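Local coordinates for protein ATP-dependent RNA helicase HrpB (Escherichia coli, PDB 6EUD) that hydrolyses ATP to ADP and phosphate and belongs to the DEAH/RHA group of RNA helicases, with single-stranded RNA as a binding partner, at residues 197-200 with 201-205; 208-211 with 212-216; 247-250 with 251-254. One frame throughout, in Å; residues are numbered along the deposited sequence. Where two conformers were deposited one is given.

Contact 1 of 3, residues 197-200 with 201-205; sequences QRFD and DAVAV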
ATOM      1  N   GLN A 197     -30.952  11.781  -6.861  1.00 28.03           N
ATOM      2  CA  GLN A 197     -30.581  12.303  -8.175  0.54 28.71           C
ATOM      3  C   GLN A 197     -29.283  11.655  -8.650  1.00 28.65           C
ATOM      4  O   GLN A 197     -28.403  11.369  -7.834  1.00 25.54           O
ATOM      5  CB  GLN A 197     -30.407  13.832  -8.137  0.54 31.58           C
ATOM      6  CG  GLN A 197     -31.701  14.631  -8.035  0.54 37.46           C
ATOM      7  CD  GLN A 197     -31.477  16.137  -8.134  0.54 46.15           C
ATOM      8  OE1 GLN A 197     -30.353  16.599  -8.295  0.54 47.51           O
ATOM      9  NE2 GLN A 197     -32.555  16.906  -8.027  0.54 52.59           N
ATOM     10  N   ARG A 198     -29.159  11.436  -9.960  1.00 30.47           N
ATOM     11  CA  ARG A 198     -27.891  10.996 -10.538  1.00 34.08           C
ATOM     12  C   ARG A 198     -26.811  12.044 -10.279  1.00 33.82           C
ATOM     13  O   ARG A 198     -27.121  13.215 -10.076  1.00 35.39           O
ATOM     14  CB  ARG A 198     -28.022  10.752 -12.040  1.00 39.36           C
ATOM     15  CG  ARG A 198     -29.186   9.862 -12.415  1.00 45.55           C
ATOM     16  CD  ARG A 198     -29.282   9.687 -13.917  1.00 46.46           C
ATOM     17  NE  ARG A 198     -28.121   8.976 -14.421  1.00 48.97           N
ATOM     18  CZ  ARG A 198     -27.390   9.386 -15.444  1.00 53.94           C
ATOM     19  NH1 ARG A 198     -27.743  10.496 -16.075  1.00 64.36           N
ATOM     20  NH2 ARG A 198     -26.327   8.688 -15.848  1.00 45.79           N
ATOM     21  N   PHE A 199     -25.543  11.634 -10.293  1.00 31.10           N
ATOM     22  CA  PHE A 199     -24.457  12.593 -10.133  1.00 27.29           C
ATOM     23  C   PHE A 199     -24.501  13.680 -11.229  1.00 32.06           C
ATOM     24  O   PHE A 199     -24.506  14.872 -10.913  1.00 35.24           O
ATOM     25  CB  PHE A 199     -23.098  11.869 -10.128  1.00 23.39           C
ATOM     26  CG  PHE A 199     -21.906  12.788 -10.001  1.00 27.84           C
ATOM     27  CD1 PHE A 199     -21.536  13.312  -8.758  1.00 26.65           C
ATOM     28  CD2 PHE A 199     -21.145  13.126 -11.122  1.00 27.23           C
ATOM     29  CE1 PHE A 199     -20.433  14.156  -8.633  1.00 24.67           C
ATOM     30  CE2 PHE A 199     -20.030  13.965 -11.007  1.00 26.06           C
ATOM     31  CZ  PHE A 199     -19.674  14.478  -9.754  1.00 27.16           C
ATOM     32  N   ASP A 200     -24.569  13.278 -12.502  1.00 29.73           N
ATOM     33  CA  ASP A 200     -24.462  14.241 -13.598  1.00 30.76           C
ATOM     34  C   ASP A 200     -25.639  15.232 -13.626  1.00 32.61           C
ATOM     35  O   ASP A 200     -25.432  16.424 -13.881  1.00 39.89           O
ATOM     36  CB  ASP A 200     -24.329  13.530 -14.965  1.00 35.60           C
ATOM     37  CG  ASP A 200     -25.510  12.608 -15.293  1.00 43.93           C
ATOM     38  OD1 ASP A 200     -26.498  12.545 -14.527  1.00 47.68           O
ATOM     39  OD2 ASP A 200     -25.461  11.956 -16.356  1.00 46.07           O
ATOM     40  N   ASP A 201     -26.856  14.765 -13.353  1.00 27.39           N
ATOM     41  CA  ASP A 201     -28.006  15.668 -13.229  1.00 33.12           C
ATOM     42  C   ASP A 201     -27.838  16.643 -12.070  1.00 34.80           C
ATOM     43  O   ASP A 201     -28.110  17.838 -12.195  1.00 41.15           O
ATOM     44  CB  ASP A 201     -29.301  14.887 -13.014  1.00 44.20           C
ATOM     45  CG  ASP A 201     -29.773  14.172 -14.268  1.00 55.49           C
ATOM     46  OD1 ASP A 201     -29.429  14.628 -15.380  1.00 60.98           O
ATOM     47  OD2 ASP A 201     -30.489  13.156 -14.138  1.00 59.92           O
ATOM     48  N   ALA A 202     -27.406  16.120 -10.928  1.00 28.22           N
ATOM     49  CA  ALA A 202     -27.273  16.931  -9.740  1.00 27.44           C
ATOM     50  C   ALA A 202     -26.231  18.021  -9.980  1.00 25.49           C
ATOM     51  O   ALA A 202     -26.471  19.178  -9.643  1.00 26.67           O
ATOM     52  CB  ALA A 202     -26.907  16.066  -8.526  1.00 23.42           C
ATOM     53  N   VAL A 203     -25.099  17.666 -10.594  1.00 24.48           N
ATOM     54  CA  VAL A 203     -24.046  18.660 -10.809  1.00 25.38           C
ATOM     55  C   VAL A 203     -24.551  19.727 -11.796  1.00 29.09           C
ATOM     56  O   VAL A 203     -24.298  20.925 -11.612  1.00 27.84           O
ATOM     57  CB  VAL A 203     -22.717  18.028 -11.316  1.00 23.17           C
ATOM     58  CG1 VAL A 203     -21.743  19.088 -11.786  1.00 22.64           C
ATOM     59  CG2 VAL A 203     -22.059  17.199 -10.223  1.00 22.22           C
ATOM     60  N   ALA A 204     -25.290  19.302 -12.814  1.00 27.56           N
ATOM     61  CA  ALA A 204     -25.763  20.238 -13.833  1.00 27.21           C
ATOM     62  C   ALA A 204     -26.766  21.193 -13.243  1.00 31.29           C
ATOM     63  O   ALA A 204     -26.799  22.372 -13.600  1.00 34.97           O
ATOM     64  CB  ALA A 204     -26.385  19.490 -15.039  1.00 28.16           C
ATOM     65  N   VAL A 205     -27.602  20.686 -12.343  1.00 29.76           N
ATOM     66  CA  VAL A 205     -28.605  21.538 -11.741  1.00 28.07           C
ATOM     67  C   VAL A 205     -27.954  22.556 -10.826  1.00 31.14           C
ATOM     68  O   VAL A 205     -28.307  23.723 -10.849  1.00 37.88           O
ATOM     69  CB  VAL A 205     -29.651  20.715 -10.971  1.00 30.96           C
ATOM     70  CG1 VAL A 205     -30.446  21.598  -9.998  1.00 27.38           C
ATOM     71  CG2 VAL A 205     -30.584  20.034 -11.964  1.00 29.30           C
TER
HETATM   72  O   HOH W   1     -31.389  12.460 -11.536  1.00 31.09           O
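Arg198 and Ala202 open the first turn of helix 199-213 at the N-terminal end of that helix, in the second helicase domain, with Arg198 as the N-cap. Three backbone bonds build the turn: Ala202 N to Arg198 O (3.0 Å), Val203 N to Phe199 O and Ala204 N to Asp200 O. The apolar contact is a CH-pi pair one turn apart. Phe199 holds CG opposite its backbone N (chi1 179°), which slants the ring toward the next turn, where Val203 CG2 comes over one face, offset toward the rim, 3.8 Å from the ring centroid. The ring also touches Leu222, Cys293 and Gln295, so a flat, apolar residue suits this place between helix and sheet; an alanine here would probably leave Val203 CG2 without its partner and open a gap toward strand 287-302. The polar contacts gather round two acids. Arg198 NH1 reaches Asp200 OD2 at 2.7 Å, a salt bridge with a weak, bent hydrogen bond, while Asp201 OD2 stays 4.3 Å from Arg198 NH1, near the guanidinium plane but beyond a salt bridge, where a weaker attraction is likely. Acids here probably also interact well with the positive end of the helix dipole. Asp201 reaches the N-cap N-H through a water, which donates to Asp201 OD2 (2.8 Å) and accepts from Arg198 N at 2.9 Å.

Contact 2 of 3, residues 208-211 with 212-216; sequences AEML and RQESG
The guanidinium of Arg212 meets the carboxylate of Glu209 edge-on, one helical turn apart, with Glu209 CD in the guanidinium plane. The grip is side-on and uses two nitrogens, one for each oxygen. Arg212 NE gives a nearly straight bond to Glu209 OE1 (3.1 Å, 170°), arriving from above the carboxylate plane, and Arg212 NH2 reaches Glu209 OE2 on its syn side at 3.0 Å. The two planes are turned 38° from each other. The Gln213 amide stands almost perpendicular to the carboxylate, at 87°, and its NE2 also donates to Glu209 OE2, though that very short modelled length (2.5 Å) is doubtful. One carboxylate thus takes three N-H donors, which should hold it from turning, and the arginine is likely to offset its charge on this partly exposed surface. Glu209 gets there by bending at chi2, which swings its end forward along the helix toward Arg212 and Gln213. Behind these side chains the helix finishes: Gln213 N donates to Glu209 O, and Glu214 N, already leaving helical geometry, to Met210 O (2.9 Å). On the other side Met210 packs on strands 217-221, 287-302 and 333-337, and Leu211 on Leu218 and Ile239. Arg269 ties the carbonyls of Leu211, Glu214 and Gly216, while Glu214 OE2 forms a salt bridge with Arg189, so helix 199-213 ends against the sheet.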
ATOM      1  N   ALA A 208     -26.138  25.178 -13.161  1.00 35.62           N
ATOM      2  CA  ALA A 208     -27.041  26.090 -13.857  1.00 36.78           C
ATOM      3  C   ALA A 208     -27.600  27.114 -12.891  1.00 40.42           C
ATOM      4  O   ALA A 208     -27.857  28.259 -13.271  1.00 44.20           O
ATOM      5  CB  ALA A 208     -28.183  25.323 -14.539  1.00 38.62           C
ATOM      6  N   GLU A 209     -27.780  26.707 -11.639  1.00 36.74           N
ATOM      7  CA  GLU A 209     -28.288  27.617 -10.637  1.00 34.07           C
ATOM      8  C   GLU A 209     -27.234  28.658 -10.247  1.00 33.65           C
ATOM      9  O   GLU A 209     -27.564  29.812  -9.993  1.00 39.82           O
ATOM     10  CB  GLU A 209     -28.767  26.840  -9.414  1.00 38.01           C
ATOM     11  CG  GLU A 209     -29.269  27.715  -8.254  1.00 46.29           C
ATOM     12  CD  GLU A 209     -30.528  28.531  -8.601  1.00 56.89           C
ATOM     13  OE1 GLU A 209     -31.157  28.282  -9.660  1.00 58.40           O
ATOM     14  OE2 GLU A 209     -30.894  29.421  -7.804  1.00 63.88           O
ATOM     15  N   MET A 210     -25.969  28.261 -10.192  1.00 31.13           N
ATOM     16  CA  MET A 210     -24.908  29.230  -9.957  1.00 34.83           C
ATOM     17  C   MET A 210     -24.801  30.275 -11.081  1.00 37.53           C
ATOM     18  O   MET A 210     -24.591  31.465 -10.832  1.00 34.18           O
ATOM     19  CB  MET A 210     -23.578  28.517  -9.778  1.00 38.92           C
ATOM     20  CG  MET A 210     -22.522  29.419  -9.157  1.00 45.56           C
ATOM     21  SD  MET A 210     -21.699  28.636  -7.818  1.00 91.99           S
ATOM     22  CE  MET A 210     -20.535  29.890  -7.454  1.00 46.39           C
ATOM     23  N   LEU A 211     -24.968  29.811 -12.313  1.00 34.98           N
ATOM     24  CA  LEU A 211     -24.944  30.668 -13.482  1.00 38.13           C
ATOM     25  C   LEU A 211     -26.092  31.660 -13.435  1.00 39.03           C
ATOM     26  O   LEU A 211     -25.987  32.778 -13.920  1.00 38.37           O
ATOM     27  CB  LEU A 211     -25.027  29.827 -14.760  1.00 37.26           C
ATOM     28  CG  LEU A 211     -23.821  28.921 -15.024  1.00 38.45           C
ATOM     29  CD1 LEU A 211     -24.052  28.025 -16.237  1.00 42.62           C
ATOM     30  CD2 LEU A 211     -22.582  29.760 -15.211  1.00 36.92           C
ATOM     31  N   ARG A 212     -27.200  31.238 -12.845  1.00 41.09           N
ATOM     32  CA  ARG A 212     -28.391  32.067 -12.808  1.00 39.62           C
ATOM     33  C   ARG A 212     -28.267  33.167 -11.765  1.00 34.65           C
ATOM     34  O   ARG A 212     -28.765  34.258 -11.958  1.00 39.09           O
ATOM     35  CB  ARG A 212     -29.624  31.217 -12.521  1.00 43.45           C
ATOM     36  CG  ARG A 212     -30.959  31.954 -12.709  1.00 48.05           C
ATOM     37  CD  ARG A 212     -32.141  31.143 -12.167  1.00 48.42           C
ATOM     38  NE  ARG A 212     -32.103  31.042 -10.708  1.00 52.90           N
ATOM     39  CZ  ARG A 212     -32.546  31.987  -9.878  1.00 62.21           C
ATOM     40  NH1 ARG A 212     -33.072  33.114 -10.356  1.00 66.40           N
ATOM     41  NH2 ARG A 212     -32.468  31.811  -8.563  1.00 65.44           N
ATOM     42  N   GLN A 213     -27.612  32.875 -10.651  1.00 34.69           N
ATOM     43  CA  GLN A 213     -27.554  33.836  -9.568  1.00 41.54           C
ATOM     44  C   GLN A 213     -26.310  34.704  -9.624  1.00 39.65           C
ATOM     45  O   GLN A 213     -26.295  35.808  -9.087  1.00 45.92           O
ATOM     46  CB  GLN A 213     -27.618  33.123  -8.216  1.00 45.33           C
ATOM     47  CG  GLN A 213     -28.955  32.485  -7.921  1.00 56.03           C
ATOM     48  CD  GLN A 213     -29.052  32.021  -6.482  1.00 66.86           C
ATOM     49  OE1 GLN A 213     -28.377  32.553  -5.600  1.00 74.18           O
ATOM     50  NE2 GLN A 213     -29.887  31.016  -6.238  1.00 71.66           N
ATOM     51  N   GLU A 214     -25.264  34.207 -10.266  1.00 33.24           N
ATOM     52  CA  GLU A 214     -23.970  34.857 -10.157  1.00 36.28           C
ATOM     53  C   GLU A 214     -23.439  35.217 -11.531  1.00 35.65           C
ATOM     54  O   GLU A 214     -23.771  34.600 -12.540  1.00 36.46           O
ATOM     55  CB  GLU A 214     -22.949  33.980  -9.412  1.00 35.76           C
ATOM     56  CG  GLU A 214     -23.422  33.367  -8.098  1.00 40.00           C
ATOM     57  CD  GLU A 214     -23.741  34.390  -7.038  1.00 47.37           C
ATOM     58  OE1 GLU A 214     -23.288  35.553  -7.156  1.00 46.87           O
ATOM     59  OE2 GLU A 214     -24.443  34.018  -6.074  1.00 50.58           O
ATOM     60  N   SER A 215     -22.625  36.256 -11.545  1.00 35.28           N
ATOM     61  CA  SER A 215     -22.018  36.770 -12.759  1.00 36.84           C
ATOM     62  C   SER A 215     -20.659  36.114 -12.994  1.00 35.29           C
ATOM     63  O   SER A 215     -19.947  35.807 -12.041  1.00 32.14           O
ATOM     64  CB  SER A 215     -21.881  38.293 -12.654  1.00 38.53           C
ATOM     65  OG  SER A 215     -20.927  38.775 -13.578  1.00 45.70           O
ATOM     66  N   GLY A 216     -20.309  35.877 -14.258  1.00 37.83           N
ATOM     67  CA  GLY A 216     -18.954  35.457 -14.595  1.00 36.86           C
ATOM     68  C   GLY A 216     -18.817  34.100 -15.242  1.00 35.62           C
ATOM     69  O   GLY A 216     -19.800  33.380 -15.409  1.00 35.77           O
TER

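Contact 3 of 3, residues 247-250 with 251-254; sequences PLYG and ALSL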
ATOM      1  N   PRO A 247     -15.368  21.650 -22.482  1.00 44.71           N
ATOM      2  CA  PRO A 247     -14.667  20.532 -21.834  1.00 43.63           C
ATOM      3  C   PRO A 247     -13.159  20.718 -21.896  1.00 43.68           C
ATOM      4  O   PRO A 247     -12.669  21.419 -22.758  1.00 48.81           O
ATOM      5  CB  PRO A 247     -15.106  19.313 -22.650  1.00 43.31           C
ATOM      6  CG  PRO A 247     -15.584  19.890 -23.954  1.00 44.39           C
ATOM      7  CD  PRO A 247     -16.194  21.204 -23.615  1.00 44.38           C
ATOM      8  N   LEU A 248     -12.436  20.102 -20.978  1.00 50.06           N
ATOM      9  CA  LEU A 248     -10.992  20.233 -20.938  1.00 56.46           C
ATOM     10  C   LEU A 248     -10.352  18.953 -20.430  1.00 62.72           C
ATOM     11  O   LEU A 248     -10.275  18.704 -19.219  1.00 58.95           O
ATOM     12  CB  LEU A 248     -10.572  21.414 -20.065  1.00 57.80           C
ATOM     13  CG  LEU A 248      -9.087  21.750 -20.167  1.00 57.91           C
ATOM     14  CD1 LEU A 248      -8.765  22.066 -21.592  1.00 61.00           C
ATOM     15  CD2 LEU A 248      -8.735  22.918 -19.300  1.00 57.73           C
ATOM     16  N   TYR A 249      -9.922  18.136 -21.385  1.00 74.59           N
ATOM     17  CA  TYR A 249      -9.064  16.993 -21.107  1.00 79.66           C
ATOM     18  C   TYR A 249      -7.990  16.876 -22.186  1.00 88.90           C
ATOM     19  O   TYR A 249      -8.171  17.379 -23.298  1.00 91.11           O
ATOM     20  CB  TYR A 249      -9.877  15.704 -21.004  1.00 72.17           C
ATOM     21  CG  TYR A 249     -11.057  15.574 -21.943  1.00 66.94           C
ATOM     22  CD1 TYR A 249     -12.282  16.142 -21.629  1.00 66.28           C
ATOM     23  CD2 TYR A 249     -10.968  14.830 -23.110  1.00 65.75           C
ATOM     24  CE1 TYR A 249     -13.380  16.003 -22.472  1.00 65.31           C
ATOM     25  CE2 TYR A 249     -12.066  14.681 -23.957  1.00 62.06           C
ATOM     26  CZ  TYR A 249     -13.264  15.269 -23.631  1.00 61.23           C
ATOM     27  OH  TYR A 249     -14.354  15.130 -24.458  1.00 59.22           O
ATOM     28  N   GLY A 250      -6.875  16.226 -21.842  1.00 93.36           N
ATOM     29  CA  GLY A 250      -5.740  16.078 -22.741  1.00 97.40           C
ATOM     30  C   GLY A 250      -6.054  15.531 -24.127  1.00 99.66           C
ATOM     31  O   GLY A 250      -5.393  15.882 -25.106  1.00 98.85           O
ATOM     32  N   ALA A 251      -7.076  14.686 -24.219  1.00102.49           N
ATOM     33  CA  ALA A 251      -7.411  14.028 -25.478  1.00107.03           C
ATOM     34  C   ALA A 251      -8.276  14.891 -26.392  1.00109.88           C
ATOM     35  O   ALA A 251      -8.927  14.376 -27.306  1.00109.57           O
ATOM     36  CB  ALA A 251      -8.114  12.702 -25.198  1.00106.56           C
ATOM     37  N   LEU A 252      -8.276  16.200 -26.158  1.00112.22           N
ATOM     38  CA  LEU A 252      -9.204  17.083 -26.858  1.00114.69           C
ATOM     39  C   LEU A 252      -8.647  17.688 -28.141  1.00115.72           C
ATOM     40  O   LEU A 252      -7.585  17.305 -28.628  1.00116.53           O
ATOM     41  CB  LEU A 252      -9.676  18.202 -25.929  1.00114.90           C
ATOM     42  CG  LEU A 252     -10.994  17.890 -25.220  1.00113.79           C
ATOM     43  CD1 LEU A 252     -11.422  19.050 -24.361  1.00114.42           C
ATOM     44  CD2 LEU A 252     -12.080  17.551 -26.231  1.00112.54           C
ATOM     45  N   SER A 253      -9.385  18.662 -28.657  1.00115.37           N
ATOM     46  CA  SER A 253      -9.248  19.108 -30.031  1.00115.48           C
ATOM     47  C   SER A 253      -8.254  20.247 -30.259  1.00116.10           C
ATOM     48  O   SER A 253      -8.500  21.107 -31.103  1.00121.97           O
ATOM     49  CB  SER A 253     -10.629  19.526 -30.545  1.00115.50           C
ATOM     50  OG  SER A 253     -10.548  20.139 -31.817  1.00117.66           O
ATOM     51  N   LEU A 254      -7.141  20.259 -29.526  1.00113.42           N
ATOM     52  CA  LEU A 254      -6.095  21.274 -29.725  1.00112.42           C
ATOM     53  C   LEU A 254      -6.595  22.697 -29.462  1.00111.22           C
ATOM     54  O   LEU A 254      -6.071  23.388 -28.587  1.00109.60           O
ATOM     55  CB  LEU A 254      -5.515  21.177 -31.150  1.00112.54           C
ATOM     56  CG  LEU A 254      -4.697  22.311 -31.789  1.00112.81           C
ATOM     57  CD1 LEU A 254      -3.620  21.729 -32.700  1.00113.42           C
ATOM     58  CD2 LEU A 254      -5.570  23.280 -32.590  1.00112.76           C
TER
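Leu252 sets its branch point over the face of the Tyr249 ring, the two side chains crossing at about a right angle. The setting is a type I beta turn from Tyr249 to Leu252, by which the chain doubles back as it leaves strand 243-248 of the second helicase domain. Leu252 CG lies above the centre of the ring, 3.7 Å from the centroid and 13° off the normal, a CH-pi contact. From there the two methyls part: Leu252 CD2 heads for the hydroxyl end of the ring, 3.7 Å from Tyr249 CZ, while CD1 runs back over the strand to 3.6 Å from Leu248 CA and 4.1 Å from Pro247 CB. A branched leucine suits the place, since one side chain serves both ring and strand. Tyr249 can offer its face because its CG sits in the crowded position between backbone N and carbonyl carbon (chi1 36°), which lays the ring alongside Leu252, its face toward that side chain. Ala251, at the third position of the turn, brings its CB to 4.1 Å from Tyr249 CD2, a small side chain that probably leaves the ring its place. Tyr249 also touches Val225 and Ile228 of helix 225-236, and Leu252 touches Gln257 of the next helix, so the turn bridges the two. Thr32 of the predicted ATP site is about 11 Å from Leu248 between side chains. The backbone adds one weak bond, Leu252 N to Tyr249 O at 3.1 Å, so the contact probably rests mostly on dispersion and CH-pi packing, with no charged side chain among the residues that touch.

Contacts 1 and 2 hold the two ends of helix 199-213, with centres about 16 Å apart; contact 3 lies at the end of strand 243-248, its nearest atoms about 12 Å from either of the others. All three belong to the second helicase domain. The helix contacts are partly buried, each with one side on the sheet and another carrying charges, whereas contact 3 is at the surface and uncharged. At the helix start two acids and an arginine meet, with a water taking part; at the helix end an acid is gripped directly by arginine and amide. Contacts 1 and 3 share CH-pi packing, the branched residue off-centre in the first and centred in the third.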